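Long-range contacts in hdh assembly factor Kustc1130 (Kuenenia stuttgartiensis, PDB 6HIF), which probably acts in the assembly of hydrazine dehydrogenase (HDH), a heme c enzyme of the anammox bacterium Kuenenia stuttgartiensis: residues 33-38 / 99-104; 28-33 / 65-70. All coordinates share one frame; numbering follows the deposited sequence.

Contact 1 (33-38 / 99-104); sequences LWVTAI and VSLDLG
The indole of Trp34 is stacked with the ring of Phe98, while Thr63 and Val65 also touch it and a heme c lies close by. The Asp102 side chain crosses that of Ile38 at about a right angle, its carboxylate OD1 3.4 Å from Ile38 CB and weakly hydrogen-bonded to Ile40 N. Between them runs a parallel β-ladder joining strands 31-39 and 96-102 in one sheet of a β-sandwich. Trp34 O accepts from Val99 N at 2.7 Å, Val99 O takes Thr36 N, Thr36 O takes Leu101 N almost straight (172° at the hydrogen), and Leu101 O takes Ile38 N. Leu33, Val35, Ala37, Val99 and Leu101 point into the sandwich, against strands 48-51, 71-79 and 83-91. With its CG anti to the backbone N (chi1 177°), Leu33 brings CD1 to Val99 CG2 at 3.8 Å, the two side chains crossing obliquely. On the other face Thr36 OG1 and Thr63 OG1 share a hydrogen bond, and Ser100 OG is hydrogen-bonded to the backbone of another protein's chain. The last bridge, Ile38 with Asp102, is closed by Leu103 N to Ile38 O at 2.8 Å; an Asx turn follows, Gly104 N meeting Asp102 OD2 at 3.2 Å from well above the carboxylate plane.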
loop_
_atom_site.group_PDB
_atom_site.type_symbol
_atom_site.label_atom_id
_atom_site.label_comp_id
_atom_site.label_asym_id
_atom_site.label_seq_id
_atom_site.Cartn_x
_atom_site.Cartn_y
_atom_site.Cartn_z
ATOM N N LEU Y 33 10.686 57.777 42.759
ATOM C CA LEU Y 33 11.238 58.306 43.995
ATOM C C LEU Y 33 10.466 57.739 45.183
ATOM O O LEU Y 33 9.255 57.920 45.287
ATOM C CB LEU Y 33 11.158 59.836 43.971
ATOM C CG LEU Y 33 11.641 60.548 45.234
ATOM C CD1 LEU Y 33 13.159 60.537 45.324
ATOM C CD2 LEU Y 33 11.129 61.978 45.270
ATOM N N TRP Y 34 11.197 57.049 46.064
ATOM C CA TRP Y 34 10.674 56.575 47.335
ATOM C C TRP Y 34 11.078 57.568 48.418
ATOM O O TRP Y 34 12.249 57.937 48.506
ATOM C CB TRP Y 34 11.246 55.191 47.657
ATOM C CG TRP Y 34 10.996 54.122 46.636
ATOM C CD1 TRP Y 34 11.424 54.095 45.339
ATOM C CD2 TRP Y 34 10.296 52.884 46.855
ATOM N NE1 TRP Y 34 11.020 52.937 44.730
ATOM C CE2 TRP Y 34 10.330 52.173 45.635
ATOM C CE3 TRP Y 34 9.647 52.311 47.956
ATOM C CZ2 TRP Y 34 9.729 50.921 45.492
ATOM C CZ3 TRP Y 34 9.056 51.074 47.814
ATOM C CH2 TRP Y 34 9.100 50.390 46.597
ATOM N N VAL Y 35 10.107 57.998 49.233
ATOM C CA VAL Y 35 10.405 58.875 50.359
ATOM C C VAL Y 35 9.894 58.229 51.646
ATOM O O VAL Y 35 8.701 57.964 51.784
ATOM C CB VAL Y 35 9.852 60.303 50.170
ATOM C CG1 VAL Y 35 10.229 61.211 51.331
ATOM C CG2 VAL Y 35 10.307 60.922 48.859
ATOM N N THR Y 36 10.821 57.978 52.578
ATOM C CA THR Y 36 10.498 57.356 53.852
ATOM C C THR Y 36 10.644 58.389 54.966
ATOM O O THR Y 36 11.679 59.050 55.083
ATOM C CB THR Y 36 11.362 56.114 54.102
ATOM O OG1 THR Y 36 11.223 55.228 52.991
ATOM C CG2 THR Y 36 10.999 55.386 55.378
ATOM N N ALA Y 37 9.585 58.515 55.774
ATOM C CA ALA Y 37 9.558 59.436 56.897
ATOM C C ALA Y 37 9.810 58.665 58.189
ATOM O O ALA Y 37 9.024 57.796 58.565
ATOM C CB ALA Y 37 8.234 60.162 56.932
ATOM N N ILE Y 38 10.916 59.002 58.857
ATOM C CA ILE Y 38 11.343 58.297 60.054
ATOM C C ILE Y 38 11.348 59.278 61.222
ATOM O O ILE Y 38 11.624 60.462 61.042
ATOM C CB ILE Y 38 12.737 57.661 59.861
ATOM C CG1 ILE Y 38 12.994 57.193 58.429
ATOM C CG2 ILE Y 38 12.954 56.526 60.841
ATOM C CD1 ILE Y 38 14.442 56.852 58.164
ATOM N N VAL Y 99 14.824 57.942 49.245
ATOM C CA VAL Y 99 15.202 59.034 50.125
ATOM C C VAL Y 99 14.653 58.735 51.517
ATOM O O VAL Y 99 13.483 58.377 51.674
ATOM C CB VAL Y 99 14.729 60.398 49.583
ATOM C CG1 VAL Y 99 14.838 61.504 50.623
ATOM C CG2 VAL Y 99 15.476 60.789 48.318
ATOM N N SER Y 100 15.533 58.864 52.518
ATOM C CA SER Y 100 15.177 58.596 53.901
ATOM C C SER Y 100 15.413 59.848 54.737
ATOM O O SER Y 100 16.552 60.280 54.902
ATOM C CB SER Y 100 15.964 57.432 54.433
ATOM O OG SER Y 100 15.205 56.723 55.398
ATOM N N LEU Y 101 14.321 60.423 55.250
ATOM C CA LEU Y 101 14.393 61.657 56.016
ATOM C C LEU Y 101 13.920 61.396 57.444
ATOM O O LEU Y 101 12.809 60.904 57.651
ATOM C CB LEU Y 101 13.536 62.731 55.332
ATOM C CG LEU Y 101 14.023 63.194 53.960
ATOM C CD1 LEU Y 101 12.917 63.928 53.219
ATOM C CD2 LEU Y 101 15.269 64.064 54.069
ATOM N N ASP Y 102 14.785 61.721 58.413
ATOM C CA ASP Y 102 14.455 61.588 59.823
ATOM C C ASP Y 102 14.065 62.952 60.384
ATOM O O ASP Y 102 14.775 63.934 60.182
ATOM C CB ASP Y 102 15.606 60.979 60.624
ATOM C CG ASP Y 102 15.181 60.536 62.013
ATOM O OD1 ASP Y 102 14.480 59.509 62.104
ATOM O OD2 ASP Y 102 15.542 61.228 62.991
ATOM N N LEU Y 103 12.938 62.989 61.105
ATOM C CA LEU Y 103 12.366 64.239 61.582
ATOM C C LEU Y 103 12.638 64.409 63.074
ATOM O O LEU Y 103 12.122 65.333 63.696
ATOM C CB LEU Y 103 10.862 64.254 61.288
ATOM C CG LEU Y 103 10.466 64.735 59.894
ATOM C CD1 LEU Y 103 10.701 63.650 58.850
ATOM C CD2 LEU Y 103 9.010 65.180 59.875
ATOM N N GLY Y 104 13.454 63.509 63.634
ATOM C CA GLY Y 104 13.875 63.609 65.022
ATOM C C GLY Y 104 12.870 62.974 65.979
ATOM O O GLY Y 104 11.838 62.456 65.553
#

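Contact 2 (28-33 / 65-70)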
loop_
_atom_site.group_PDB
_atom_site.type_symbol
_atom_site.label_atom_id
_atom_site.label_comp_id
_atom_site.label_asym_id
_atom_site.label_seq_id
_atom_site.Cartn_x
_atom_site.Cartn_y
_atom_site.Cartn_z
ATOM N N VAL Y 28 9.804 58.668 27.296
ATOM C CA VAL Y 28 10.700 59.091 28.360
ATOM C C VAL Y 28 10.296 58.328 29.618
ATOM O O VAL Y 28 9.207 58.537 30.148
ATOM C CB VAL Y 28 10.661 60.620 28.576
ATOM C CG1 VAL Y 28 11.496 61.056 29.770
ATOM C CG2 VAL Y 28 11.081 61.390 27.332
ATOM N N LYS Y 29 11.172 57.417 30.060
ATOM C CA LYS Y 29 10.899 56.597 31.227
ATOM C C LYS Y 29 10.936 57.478 32.475
ATOM O O LYS Y 29 11.955 58.100 32.778
ATOM C CB LYS Y 29 11.887 55.428 31.315
ATOM C CG LYS Y 29 11.481 54.318 32.277
ATOM C CD LYS Y 29 12.620 53.399 32.671
ATOM C CE LYS Y 29 12.239 52.432 33.774
ATOM N NZ LYS Y 29 13.396 51.618 34.215
ATOM N N PRO Y 30 9.818 57.569 33.230
ATOM C CA PRO Y 30 9.747 58.447 34.398
ATOM C C PRO Y 30 10.630 57.924 35.525
ATOM O O PRO Y 30 10.894 56.727 35.600
ATOM C CB PRO Y 30 8.264 58.413 34.800
ATOM C CG PRO Y 30 7.754 57.096 34.253
ATOM C CD PRO Y 30 8.567 56.827 33.002
ATOM N N ALA Y 31 11.094 58.847 36.376
ATOM C CA ALA Y 31 11.883 58.504 37.548
ATOM C C ALA Y 31 10.950 58.024 38.658
ATOM O O ALA Y 31 9.808 58.472 38.742
ATOM C CB ALA Y 31 12.701 59.694 37.985
ATOM N N LYS Y 32 11.445 57.096 39.489
ATOM C CA LYS Y 32 10.696 56.601 40.633
ATOM C C LYS Y 32 11.409 57.039 41.907
ATOM O O LYS Y 32 12.584 56.737 42.098
ATOM C CB LYS Y 32 10.522 55.080 40.560
ATOM C CG LYS Y 32 9.130 54.568 40.912
ATOM C CD LYS Y 32 8.985 53.056 40.816
ATOM C CE LYS Y 32 7.609 52.548 41.208
ATOM N NZ LYS Y 32 7.650 51.160 41.732
ATOM N N LEU Y 33 10.686 57.777 42.759
ATOM C CA LEU Y 33 11.238 58.306 43.995
ATOM C C LEU Y 33 10.466 57.739 45.183
ATOM O O LEU Y 33 9.255 57.920 45.287
ATOM C CB LEU Y 33 11.158 59.836 43.971
ATOM C CG LEU Y 33 11.641 60.548 45.234
ATOM C CD1 LEU Y 33 13.159 60.537 45.324
ATOM C CD2 LEU Y 33 11.129 61.978 45.270
ATOM N N VAL Y 65 5.668 56.459 47.387
ATOM C CA VAL Y 65 6.350 56.236 46.121
ATOM C C VAL Y 65 5.770 57.203 45.089
ATOM O O VAL Y 65 4.558 57.254 44.894
ATOM C CB VAL Y 65 6.243 54.766 45.660
ATOM C CG1 VAL Y 65 7.133 54.475 44.460
ATOM C CG2 VAL Y 65 6.531 53.785 46.786
ATOM N N PHE Y 66 6.652 57.965 44.436
ATOM C CA PHE Y 66 6.250 58.942 43.439
ATOM C C PHE Y 66 6.846 58.576 42.084
ATOM O O PHE Y 66 8.027 58.240 41.993
ATOM C CB PHE Y 66 6.718 60.340 43.847
ATOM C CG PHE Y 66 6.193 60.807 45.179
ATOM C CD1 PHE Y 66 4.955 61.425 45.275
ATOM C CD2 PHE Y 66 6.935 60.628 46.335
ATOM C CE1 PHE Y 66 4.469 61.851 46.502
ATOM C CE2 PHE Y 66 6.449 61.054 47.562
ATOM C CZ PHE Y 66 5.217 61.665 47.643
ATOM N N GLU Y 67 6.008 58.649 41.043
ATOM C CA GLU Y 67 6.452 58.507 39.665
ATOM C C GLU Y 67 6.478 59.895 39.026
ATOM O O GLU Y 67 5.432 60.517 38.863
ATOM C CB GLU Y 67 5.534 57.540 38.917
ATOM C CG GLU Y 67 6.176 56.923 37.690
ATOM C CD GLU Y 67 5.202 56.238 36.742
ATOM O OE1 GLU Y 67 4.256 56.906 36.270
ATOM O OE2 GLU Y 67 5.391 55.035 36.477
ATOM N N LEU Y 68 7.682 60.373 38.687
ATOM C CA LEU Y 68 7.881 61.758 38.289
ATOM C C LEU Y 68 8.611 61.830 36.950
ATOM O O LEU Y 68 9.449 60.982 36.652
ATOM C CB LEU Y 68 8.709 62.465 39.365
ATOM C CG LEU Y 68 8.142 62.440 40.782
ATOM C CD1 LEU Y 68 9.241 62.729 41.793
ATOM C CD2 LEU Y 68 6.994 63.428 40.936
ATOM N N ARG Y 69 8.294 62.872 36.169
ATOM C CA ARG Y 69 9.023 63.201 34.954
ATOM C C ARG Y 69 10.383 63.781 35.336
ATOM O O ARG Y 69 10.524 64.359 36.410
ATOM C CB ARG Y 69 8.227 64.196 34.102
ATOM C CG ARG Y 69 7.022 63.592 33.395
ATOM C CD ARG Y 69 6.364 64.542 32.408
ATOM N NE ARG Y 69 5.906 65.786 33.018
ATOM C CZ ARG Y 69 4.711 65.972 33.577
ATOM N NH1 ARG Y 69 3.825 64.989 33.599
ATOM N NH2 ARG Y 69 4.408 67.139 34.116
ATOM N N PRO Y 70 11.428 63.643 34.486
ATOM C CA PRO Y 70 12.742 64.218 34.778
ATOM C C PRO Y 70 12.658 65.691 35.171
ATOM O O PRO Y 70 11.826 66.427 34.647
ATOM C CB PRO Y 70 13.483 64.082 33.439
ATOM C CG PRO Y 70 12.866 62.860 32.797
ATOM C CD PRO Y 70 11.409 62.904 33.211
#
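Val28 starts the contact ahead of the strand, its CG1 anti to the backbone N (chi1 175°) and set 3.8 Å from Pro70 CG, so that this methyl meets the CG and CD atoms of the proline ring, the two side chains crossing obliquely. Pro30 comes next, lying alongside the extended Glu67 chain and pointing the same way; its CG is 3.7 Å from Glu67 CD, while CB rests near Leu68 O. At Ala31 the antiparallel ladder begins as a hydrogen-bonded pair with Leu68: Ala31 N reaches Leu68 O at a bent 134°, whereas the return bond from Leu68 N to Ala31 O is almost straight. Lys32 and Glu67 form the non-hydrogen-bonded pair. The Lys32 chain runs out past Val65, CE lying 3.8 Å from Val65 CG1. Beyond the two segments, Lys32 NZ pairs with an acidic side chain of another protein's chain. Leu33 closes a second hydrogen-bonded pair with Phe66, its O 2.7 Å from Phe66 N and also near the edge of the ring. The Leu33 and Leu68 side chains cross obliquely, CD2 of Leu33 4.0 Å from CD1 of Leu68. Phe66 and Leu68 carry this apolar face across the sandwich to strands 48-51 and 54-57, while Ile75 and Tyr73 of strand 71-79 meet Leu33 and Leu68.

Overall arrangement
Both contacts use strand 31-39, which has strand 63-68 antiparallel to one edge and strand 96-102 parallel to the other; Leu33 belongs to both. Their centres are about 17 Å apart, because contact 2 pairs the start of the shared strand and contact 1 its later part. They still touch on both faces of the sheet: Val35 CG2 packs 4.1 Å from Phe66 CE2 on the sandwich interior, and Trp34 CE3 lies 3.6 Å from Val65 CG2 on the face that carries Trp34, Thr36 and Ser100, which packs on a chain of another protein. Heme c approaches there, about 4 Å from the side chain of Trp34 in contact 1 and about 5 Å from that of Lys32 in contact 2.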